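Multiheme cytochrome cf (Carboxydothermus ferrireducens DSM 11255, PDB 6QVM) probably carries electrons through its many c-type hemes across the S-layer to insoluble extracellular iron(III) acceptors. Local coordinates at residues R215-C229 and G350-A363. Residues are numbered along the deposited sequence; the frame is centred on the assembly and turned at random.
With HEC (heme c), chain G.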
ATOM      1  N   ARG A 215      18.892  14.316  19.070  1.00 53.53           N
ATOM      2  CA  ARG A 215      17.751  13.705  18.402  1.00 46.71           C
ATOM      3  C   ARG A 215      16.608  14.712  18.375  1.00 44.18           C
ATOM      4  O   ARG A 215      16.084  15.091  19.428  1.00 42.57           O
ATOM      5  CB  ARG A 215      17.352  12.419  19.117  1.00 40.50           C
ATOM      6  CG  ARG A 215      16.201  11.671  18.467  1.00 43.52           C
ATOM      7  CD  ARG A 215      16.105  10.259  19.006  1.00 37.84           C
ATOM      8  NE  ARG A 215      15.105   9.465  18.295  1.00 39.74           N
ATOM      9  CZ  ARG A 215      13.861   9.254  18.722  1.00 42.98           C
ATOM     10  NH1 ARG A 215      13.447   9.776  19.872  1.00 36.01           N
ATOM     11  NH2 ARG A 215      13.029   8.511  18.002  1.00 36.25           N
ATOM     12  N   VAL A 216      16.219  15.147  17.181  1.00 44.63           N
ATOM     13  CA  VAL A 216      15.248  16.225  17.020  1.00 45.46           C
ATOM     14  C   VAL A 216      13.901  15.632  16.631  1.00 40.13           C
ATOM     15  O   VAL A 216      13.822  14.795  15.723  1.00 37.26           O
ATOM     16  CB  VAL A 216      15.719  17.252  15.975  1.00 52.19           C
ATOM     17  CG1 VAL A 216      14.690  18.370  15.812  1.00 50.72           C
ATOM     18  CG2 VAL A 216      17.070  17.826  16.359  1.00 57.00           C
ATOM     19  N   LEU A 217      12.846  16.069  17.316  1.00 38.06           N
ATOM     20  CA  LEU A 217      11.498  15.655  16.954  1.00 40.07           C
ATOM     21  C   LEU A 217      11.176  16.144  15.545  1.00 36.17           C
ATOM     22  O   LEU A 217      11.331  17.337  15.262  1.00 40.63           O
ATOM     23  CB  LEU A 217      10.489  16.226  17.951  1.00 40.69           C
ATOM     24  CG  LEU A 217       9.108  15.593  18.025  1.00 48.53           C
ATOM     25  CD1 LEU A 217       9.206  14.179  18.563  1.00 39.00           C
ATOM     26  CD2 LEU A 217       8.198  16.445  18.896  1.00 43.62           C
ATOM     27  N   PRO A 218      10.743  15.271  14.641  1.00 35.00           N
ATOM     28  CA  PRO A 218      10.404  15.711  13.282  1.00 35.73           C
ATOM     29  C   PRO A 218       9.097  16.481  13.235  1.00 38.39           C
ATOM     30  O   PRO A 218       8.192  16.276  14.046  1.00 35.25           O
ATOM     31  CB  PRO A 218      10.279  14.394  12.496  1.00 25.30           C
ATOM     32  CG  PRO A 218      10.892  13.340  13.381  1.00 29.29           C
ATOM     33  CD  PRO A 218      10.645  13.811  14.778  1.00 29.48           C
ATOM     34  N   ALA A 219       9.010  17.376  12.254  1.00 30.72           N
ATOM     35  CA  ALA A 219       7.796  18.143  12.047  1.00 32.88           C
ATOM     36  C   ALA A 219       6.667  17.232  11.558  1.00 34.27           C
ATOM     37  O   ALA A 219       6.921  16.172  10.979  1.00 34.21           O
ATOM     38  CB  ALA A 219       8.044  19.258  11.037  1.00 26.58           C
ATOM     39  N   PRO A 220       5.408  17.623  11.777  1.00 38.57           N
ATOM     40  CA  PRO A 220       4.292  16.793  11.292  1.00 32.18           C
ATOM     41  C   PRO A 220       4.296  16.588   9.788  1.00 33.87           C
ATOM     42  O   PRO A 220       3.627  15.671   9.304  1.00 36.72           O
ATOM     43  CB  PRO A 220       3.047  17.571  11.741  1.00 29.02           C
ATOM     44  CG  PRO A 220       3.527  18.422  12.881  1.00 31.43           C
ATOM     45  CD  PRO A 220       4.936  18.796  12.532  1.00 35.33           C
ATOM     46  N   THR A 221       5.044  17.392   9.038  1.00 31.99           N
ATOM     47  CA  THR A 221       5.036  17.347   7.586  1.00 33.21           C
ATOM     48  C   THR A 221       6.245  16.633   6.994  1.00 36.19           C
ATOM     49  O   THR A 221       6.322  16.495   5.768  1.00 31.70           O
ATOM     50  CB  THR A 221       4.973  18.769   7.027  1.00 39.23           C
ATOM     51  OG1 THR A 221       5.979  19.558   7.669  1.00 38.13           O
ATOM     52  CG2 THR A 221       3.604  19.381   7.284  1.00 27.81           C
ATOM     53  N   ALA A 222       7.181  16.167   7.819  1.00 30.13           N
ATOM     54  CA  ALA A 222       8.414  15.572   7.318  1.00 26.77           C
ATOM     55  C   ALA A 222       8.198  14.114   6.935  1.00 24.49           C
ATOM     56  O   ALA A 222       7.343  13.422   7.494  1.00 24.01           O
ATOM     57  CB  ALA A 222       9.533  15.677   8.357  1.00 18.45           C
ATOM     58  N   TYR A 223       9.000  13.649   5.979  1.00 25.24           N
ATOM     59  CA  TYR A 223       8.929  12.286   5.475  1.00 21.92           C
ATOM     60  C   TYR A 223      10.102  11.462   5.992  1.00 31.54           C
ATOM     61  O   TYR A 223      11.195  11.984   6.226  1.00 28.07           O
ATOM     62  CB  TYR A 223       8.903  12.269   3.942  1.00 22.59           C
ATOM     63  CG  TYR A 223       7.570  12.702   3.366  1.00 27.41           C
ATOM     64  CD1 TYR A 223       7.228  14.049   3.294  1.00 23.80           C
ATOM     65  CD2 TYR A 223       6.651  11.767   2.905  1.00 21.00           C
ATOM     66  CE1 TYR A 223       6.015  14.455   2.773  1.00 20.51           C
ATOM     67  CE2 TYR A 223       5.429  12.162   2.387  1.00 27.84           C
ATOM     68  CZ  TYR A 223       5.120  13.507   2.320  1.00 32.94           C
ATOM     69  OH  TYR A 223       3.909  13.894   1.802  1.00 24.58           O
ATOM     70  N   ALA A 224       9.864  10.160   6.168  1.00 33.55           N
ATOM     71  CA  ALA A 224      10.857   9.258   6.744  1.00 30.91           C
ATOM     72  C   ALA A 224      11.559   8.386   5.714  1.00 28.23           C
ATOM     73  O   ALA A 224      12.716   8.011   5.925  1.00 29.95           O
ATOM     74  CB  ALA A 224      10.203   8.357   7.795  1.00 27.28           C
ATOM     75  N   GLY A 225      10.892   8.055   4.612  1.00 26.29           N
ATOM     76  CA  GLY A 225      11.452   7.144   3.633  1.00 19.65           C
ATOM     77  C   GLY A 225      10.962   5.724   3.831  1.00 30.19           C
ATOM     78  O   GLY A 225      10.801   5.273   4.969  1.00 26.87           O
ATOM     79  N   THR A 226      10.701   5.020   2.725  1.00 26.60           N
ATOM     80  CA  THR A 226      10.148   3.670   2.800  1.00 29.11           C
ATOM     81  C   THR A 226      11.011   2.753   3.658  1.00 33.02           C
ATOM     82  O   THR A 226      10.493   1.940   4.433  1.00 29.15           O
ATOM     83  CB  THR A 226       9.997   3.103   1.385  1.00 25.99           C
ATOM     84  OG1 THR A 226       8.880   3.728   0.744  1.00 28.72           O
ATOM     85  CG2 THR A 226       9.812   1.582   1.405  1.00 20.09           C
ATOM     86  N   LYS A 227      12.332   2.893   3.553  1.00 25.48           N
ATOM     87  CA  LYS A 227      13.232   1.993   4.268  1.00 34.07           C
ATOM     88  C   LYS A 227      13.033   2.106   5.776  1.00 30.76           C
ATOM     89  O   LYS A 227      13.129   1.108   6.502  1.00 30.86           O
ATOM     90  CB  LYS A 227      14.677   2.283   3.871  1.00 35.38           C
ATOM     91  CG  LYS A 227      15.624   1.105   4.017  1.00 49.93           C
ATOM     92  N   LYS A 228      12.729   3.312   6.266  1.00 30.35           N
ATOM     93  CA  LYS A 228      12.480   3.489   7.697  1.00 27.03           C
ATOM     94  C   LYS A 228      11.174   2.823   8.121  1.00 26.60           C
ATOM     95  O   LYS A 228      11.105   2.199   9.188  1.00 26.47           O
ATOM     96  CB  LYS A 228      12.464   4.976   8.049  1.00 30.14           C
ATOM     97  CG  LYS A 228      12.300   5.275   9.527  1.00 34.83           C
ATOM     98  CD  LYS A 228      13.628   5.645  10.172  1.00 45.34           C
ATOM     99  CE  LYS A 228      13.513   6.906  11.024  1.00 65.32           C
ATOM    100  NZ  LYS A 228      12.891   6.648  12.352  1.00 64.78           N
ATOM    101  N   CYS A 229      10.128   2.942   7.296  1.00 22.61           N
ATOM    102  CA  CYS A 229       8.875   2.248   7.578  1.00 17.59           C
ATOM    103  C   CYS A 229       9.094   0.745   7.691  1.00 24.71           C
ATOM    104  O   CYS A 229       8.563   0.098   8.600  1.00 25.38           O
ATOM    105  CB  CYS A 229       7.843   2.550   6.488  1.00 20.36           C
ATOM    106  SG  CYS A 229       7.671   4.296   6.039  1.00 24.00           S
ATOM    107  N   GLY A 350       6.426   5.574  -2.582  1.00 16.45           N
ATOM    108  CA  GLY A 350       6.741   4.909  -1.337  1.00 20.73           C
ATOM    109  C   GLY A 350       5.534   4.779  -0.426  1.00 22.99           C
ATOM    110  O   GLY A 350       4.416   5.167  -0.764  1.00 23.68           O
ATOM    111  N   CYS A 351       5.790   4.227   0.764  1.00 23.19           N
ATOM    112  CA  CYS A 351       4.727   4.041   1.746  1.00 23.77           C
ATOM    113  C   CYS A 351       3.978   5.336   2.004  1.00 25.86           C
ATOM    114  O   CYS A 351       2.744   5.350   2.080  1.00 26.68           O
ATOM    115  CB  CYS A 351       5.300   3.513   3.062  1.00 22.08           C
ATOM    116  SG  CYS A 351       6.572   2.257   2.892  1.00 29.90           S
ATOM    117  N   GLU A 352       4.712   6.436   2.131  1.00 22.16           N
ATOM    118  CA  GLU A 352       4.114   7.699   2.534  1.00 24.18           C
ATOM    119  C   GLU A 352       3.345   8.380   1.417  1.00 29.47           C
ATOM    120  O   GLU A 352       2.700   9.404   1.671  1.00 29.78           O
ATOM    121  CB  GLU A 352       5.209   8.614   3.072  1.00 22.31           C
ATOM    122  CG  GLU A 352       5.846   8.073   4.353  1.00 22.46           C
ATOM    123  CD  GLU A 352       7.190   8.714   4.668  1.00 29.99           C
ATOM    124  OE1 GLU A 352       7.265   9.502   5.643  1.00 23.20           O
ATOM    125  OE2 GLU A 352       8.161   8.434   3.927  1.00 25.63           O
ATOM    126  N   ALA A 353       3.389   7.842   0.196  1.00 26.40           N
ATOM    127  CA  ALA A 353       2.538   8.388  -0.854  1.00 22.08           C
ATOM    128  C   ALA A 353       1.070   8.102  -0.565  1.00 26.55           C
ATOM    129  O   ALA A 353       0.193   8.853  -0.997  1.00 27.10           O
ATOM    130  CB  ALA A 353       2.936   7.822  -2.214  1.00 19.35           C
ATOM    131  N   CYS A 354       0.793   7.042   0.184  1.00 23.76           N
ATOM    132  CA  CYS A 354      -0.552   6.717   0.643  1.00 24.78           C
ATOM    133  C   CYS A 354      -0.774   7.011   2.122  1.00 28.19           C
ATOM    134  O   CYS A 354      -1.861   7.454   2.502  1.00 29.28           O
ATOM    135  CB  CYS A 354      -0.854   5.238   0.385  1.00 27.07           C
ATOM    136  SG  CYS A 354      -0.648   4.712  -1.328  1.00 28.44           S
ATOM    137  N   HIS A 355       0.238   6.810   2.963  1.00 25.98           N
ATOM    138  CA  HIS A 355       0.097   6.963   4.407  1.00 22.38           C
ATOM    139  C   HIS A 355       0.470   8.357   4.886  1.00 28.45           C
ATOM    140  O   HIS A 355       0.403   8.622   6.091  1.00 30.30           O
ATOM    141  CB  HIS A 355       0.950   5.915   5.134  1.00 19.73           C
ATOM    142  CG  HIS A 355       0.506   4.507   4.895  1.00 25.89           C
ATOM    143  ND1 HIS A 355      -0.568   3.943   5.550  1.00 21.47           N
ATOM    144  CD2 HIS A 355       0.979   3.552   4.059  1.00 28.51           C
ATOM    145  CE1 HIS A 355      -0.733   2.699   5.134  1.00 25.53           C
ATOM    146  NE2 HIS A 355       0.196   2.437   4.232  1.00 30.33           N
ATOM    147  N   GLY A 356       0.869   9.242   3.976  1.00 22.78           N
ATOM    148  CA  GLY A 356       1.175  10.609   4.318  1.00 22.52           C
ATOM    149  C   GLY A 356       2.531  10.765   4.973  1.00 29.61           C
ATOM    150  O   GLY A 356       3.255   9.790   5.183  1.00 28.39           O
ATOM    151  N   PRO A 357       2.889  11.998   5.331  1.00 38.88           N
ATOM    152  CA  PRO A 357       4.175  12.238   6.004  1.00 31.65           C
ATOM    153  C   PRO A 357       4.285  11.410   7.275  1.00 36.13           C
ATOM    154  O   PRO A 357       3.406  11.446   8.135  1.00 31.38           O
ATOM    155  CB  PRO A 357       4.135  13.739   6.314  1.00 36.74           C
ATOM    156  CG  PRO A 357       3.092  14.299   5.380  1.00 32.47           C
ATOM    157  CD  PRO A 357       2.074  13.218   5.240  1.00 31.26           C
ATOM    158  N   GLY A 358       5.374  10.654   7.396  1.00 23.65           N
ATOM    159  CA  GLY A 358       5.463   9.686   8.471  1.00 20.79           C
ATOM    160  C   GLY A 358       6.691   9.785   9.355  1.00 22.53           C
ATOM    161  O   GLY A 358       6.940   8.888  10.163  1.00 23.13           O
ATOM    162  N   ALA A 359       7.462  10.869   9.222  1.00 22.81           N
ATOM    163  CA  ALA A 359       8.683  11.006  10.013  1.00 26.64           C
ATOM    164  C   ALA A 359       8.362  11.072  11.501  1.00 31.55           C
ATOM    165  O   ALA A 359       9.008  10.408  12.322  1.00 33.40           O
ATOM    166  CB  ALA A 359       9.467  12.240   9.575  1.00 18.68           C
ATOM    167  N   LEU A 360       7.371  11.885  11.872  1.00 26.67           N
ATOM    168  CA  LEU A 360       6.975  11.971  13.276  1.00 25.56           C
ATOM    169  C   LEU A 360       6.449  10.632  13.782  1.00 31.64           C
ATOM    170  O   LEU A 360       6.733  10.236  14.919  1.00 29.58           O
ATOM    171  CB  LEU A 360       5.929  13.068  13.466  1.00 29.50           C
ATOM    172  CG  LEU A 360       5.393  13.290  14.888  1.00 40.63           C
ATOM    173  CD1 LEU A 360       6.521  13.561  15.869  1.00 31.91           C
ATOM    174  CD2 LEU A 360       4.388  14.436  14.900  1.00 26.11           C
ATOM    175  N   HIS A 361       5.682   9.921  12.952  1.00 27.61           N
ATOM    176  CA  HIS A 361       5.225   8.587  13.330  1.00 24.80           C
ATOM    177  C   HIS A 361       6.400   7.627  13.483  1.00 33.60           C
ATOM    178  O   HIS A 361       6.464   6.851  14.444  1.00 27.95           O
ATOM    179  CB  HIS A 361       4.241   8.050  12.293  1.00 25.48           C
ATOM    180  CG  HIS A 361       3.984   6.586  12.425  1.00 30.31           C
ATOM    181  ND1 HIS A 361       3.239   6.053  13.454  1.00 26.52           N
ATOM    182  CD2 HIS A 361       4.395   5.537  11.674  1.00 28.63           C
ATOM    183  CE1 HIS A 361       3.179   4.740  13.317  1.00 29.94           C
ATOM    184  NE2 HIS A 361       3.883   4.400  12.251  1.00 30.29           N
ATOM    185  N   ALA A 362       7.351   7.677  12.546  1.00 28.41           N
ATOM    186  CA  ALA A 362       8.480   6.755  12.570  1.00 32.39           C
ATOM    187  C   ALA A 362       9.392   6.975  13.772  1.00 33.24           C
ATOM    188  O   ALA A 362      10.137   6.061  14.142  1.00 33.30           O
ATOM    189  CB  ALA A 362       9.288   6.885  11.278  1.00 25.89           C
ATOM    190  N   ALA A 363       9.353   8.158  14.381  1.00 28.41           N
ATOM    191  CA  ALA A 363      10.181   8.444  15.542  1.00 29.63           C
ATOM    192  C   ALA A 363       9.484   8.144  16.862  1.00 31.51           C
ATOM    193  O   ALA A 363      10.122   8.233  17.917  1.00 34.36           O
ATOM    194  CB  ALA A 363      10.633   9.909  15.527  1.00 20.35           C
TER
HETATM  195 FE   HEC G 703       4.166   2.528  11.856  1.00 24.11          FE
HETATM  196  CHA HEC G 703       1.135   1.860  13.334  1.00 25.14           C
HETATM  197  CHB HEC G 703       2.588   2.932   8.826  1.00 19.20           C
HETATM  198  CHC HEC G 703       7.133   3.509  10.422  1.00 27.91           C
HETATM  199  CHD HEC G 703       5.874   1.552  14.669  1.00 25.37           C
HETATM  200  NA  HEC G 703       2.240   2.394  11.192  1.00 19.53           N
HETATM  201  C1A HEC G 703       1.131   2.133  11.979  1.00 26.85           C
HETATM  202  C2A HEC G 703      -0.040   2.177  11.126  1.00 24.70           C
HETATM  203  C3A HEC G 703       0.361   2.469   9.883  1.00 25.30           C
HETATM  204  C4A HEC G 703       1.799   2.608   9.902  1.00 23.93           C
HETATM  205  CMA HEC G 703      -0.552   2.622   8.647  1.00 20.03           C
HETATM  206  CAA HEC G 703      -1.491   1.945  11.592  1.00 22.72           C
HETATM  207  CBA HEC G 703      -2.027   3.289  12.088  1.00 32.09           C
HETATM  208  CGA HEC G 703      -3.446   3.142  12.579  1.00 40.63           C
HETATM  209  O1A HEC G 703      -3.736   2.184  13.351  1.00 40.77           O
HETATM  210  O2A HEC G 703      -4.287   3.998  12.193  1.00 37.97           O
HETATM  211  NB  HEC G 703       4.770   3.062   9.955  1.00 23.91           N
HETATM  212  C1B HEC G 703       3.912   3.321   8.900  1.00 19.74           C
HETATM  213  C2B HEC G 703       4.649   4.074   7.897  1.00 21.07           C
HETATM  214  C3B HEC G 703       5.915   4.220   8.336  1.00 22.37           C
HETATM  215  C4B HEC G 703       6.007   3.589   9.641  1.00 21.53           C
HETATM  216  CMB HEC G 703       4.057   4.540   6.547  1.00 20.25           C
HETATM  217  CAB HEC G 703       7.084   4.941   7.623  1.00 24.14           C
HETATM  218  CBB HEC G 703       6.828   6.464   7.586  1.00 25.86           C
HETATM  219  NC  HEC G 703       6.127   2.503  12.423  1.00 20.49           N
HETATM  220  C1C HEC G 703       7.198   2.962  11.681  1.00 22.64           C
HETATM  221  C2C HEC G 703       8.394   2.929  12.499  1.00 28.69           C
HETATM  222  C3C HEC G 703       8.070   2.316  13.657  1.00 27.93           C
HETATM  223  C4C HEC G 703       6.631   2.075  13.638  1.00 28.49           C
HETATM  224  CMC HEC G 703       9.817   3.276  11.991  1.00 22.22           C
HETATM  225  CAC HEC G 703       9.026   1.964  14.829  1.00 32.09           C
HETATM  226  CBC HEC G 703       9.641   3.241  15.428  1.00 31.83           C
HETATM  227  ND  HEC G 703       3.587   1.810  13.703  1.00 23.94           N
HETATM  228  C1D HEC G 703       4.489   1.507  14.724  1.00 25.45           C
HETATM  229  C2D HEC G 703       3.734   1.100  15.883  1.00 30.95           C
HETATM  230  C3D HEC G 703       2.259   1.201  15.481  1.00 27.15           C
HETATM  231  C4D HEC G 703       2.261   1.643  14.104  1.00 25.66           C
HETATM  232  CMD HEC G 703       4.308   0.680  17.249  1.00 26.87           C
HETATM  233  CAD HEC G 703       1.045   0.885  16.377  1.00 28.88           C
HETATM  234  CBD HEC G 703       0.836  -0.623  16.396  1.00 32.60           C
HETATM  235  CGD HEC G 703       0.450  -1.067  15.011  1.00 39.03           C
HETATM  236  O1D HEC G 703      -0.686  -0.741  14.578  1.00 45.02           O
HETATM  237  O2D HEC G 703       1.275  -1.741  14.341  1.00 42.36           O
HETATM  238  O   HOH W   1      10.757   8.807  20.574  1.00 29.51           O
HETATM  239  O   HOH W   2       5.967  13.629   9.941  1.00 24.76           O
HETATM  240  O   HOH W   3       2.401  11.930   0.732  1.00 26.68           O
HETATM  241  O   HOH W   4       7.627   6.418   2.145  1.00 26.64           O
HETATM  242  O   HOH W   5      11.661   9.547  11.981  1.00 34.85           O
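Glu-352 sets CG anti to its carbonyl carbon (chi1 -65°) and runs extended beyond it, which carries the carboxylate to the backbone of Tyr-223 to Gly-225; Tyr-223, with a similar first torsion (-74°), slides past it in the opposite direction. The setting is a pair of CXXCH heme-binding motifs, begun by Cys-229 and Cys-351, and it illustrates how one buried acid can join the peptides around neighbouring c-type hemes. Glu-352 OE1 takes Ala-224 N on its syn lone pair at 2.7 Å and Gly-358 N on its anti lone pair at 2.8 Å, while Glu-352 OE2 receives Gly-225 N 2.8 Å away, tilted from the carboxylate plane. The amides of Ala-224, Gly-225 and Gly-358 would probably lose their shared acceptor with an alanine here, and Tyr-223 CD2 the packing of the carboxylate carbon. Over one face of the Tyr-223 ring lies Pro-357 CA, a CH-pi contact 3.9 Å from the centroid. Further along, Ala-359 CB packs on Ala-222 CB and Pro-218 CB, and Arg-215 NH2 meets a lone pair of Ala-363 O. His-361, opposite His-233, ligates the iron of the heme held by Cys-229, whose SG is bonded to heme CAB at 1.8 Å.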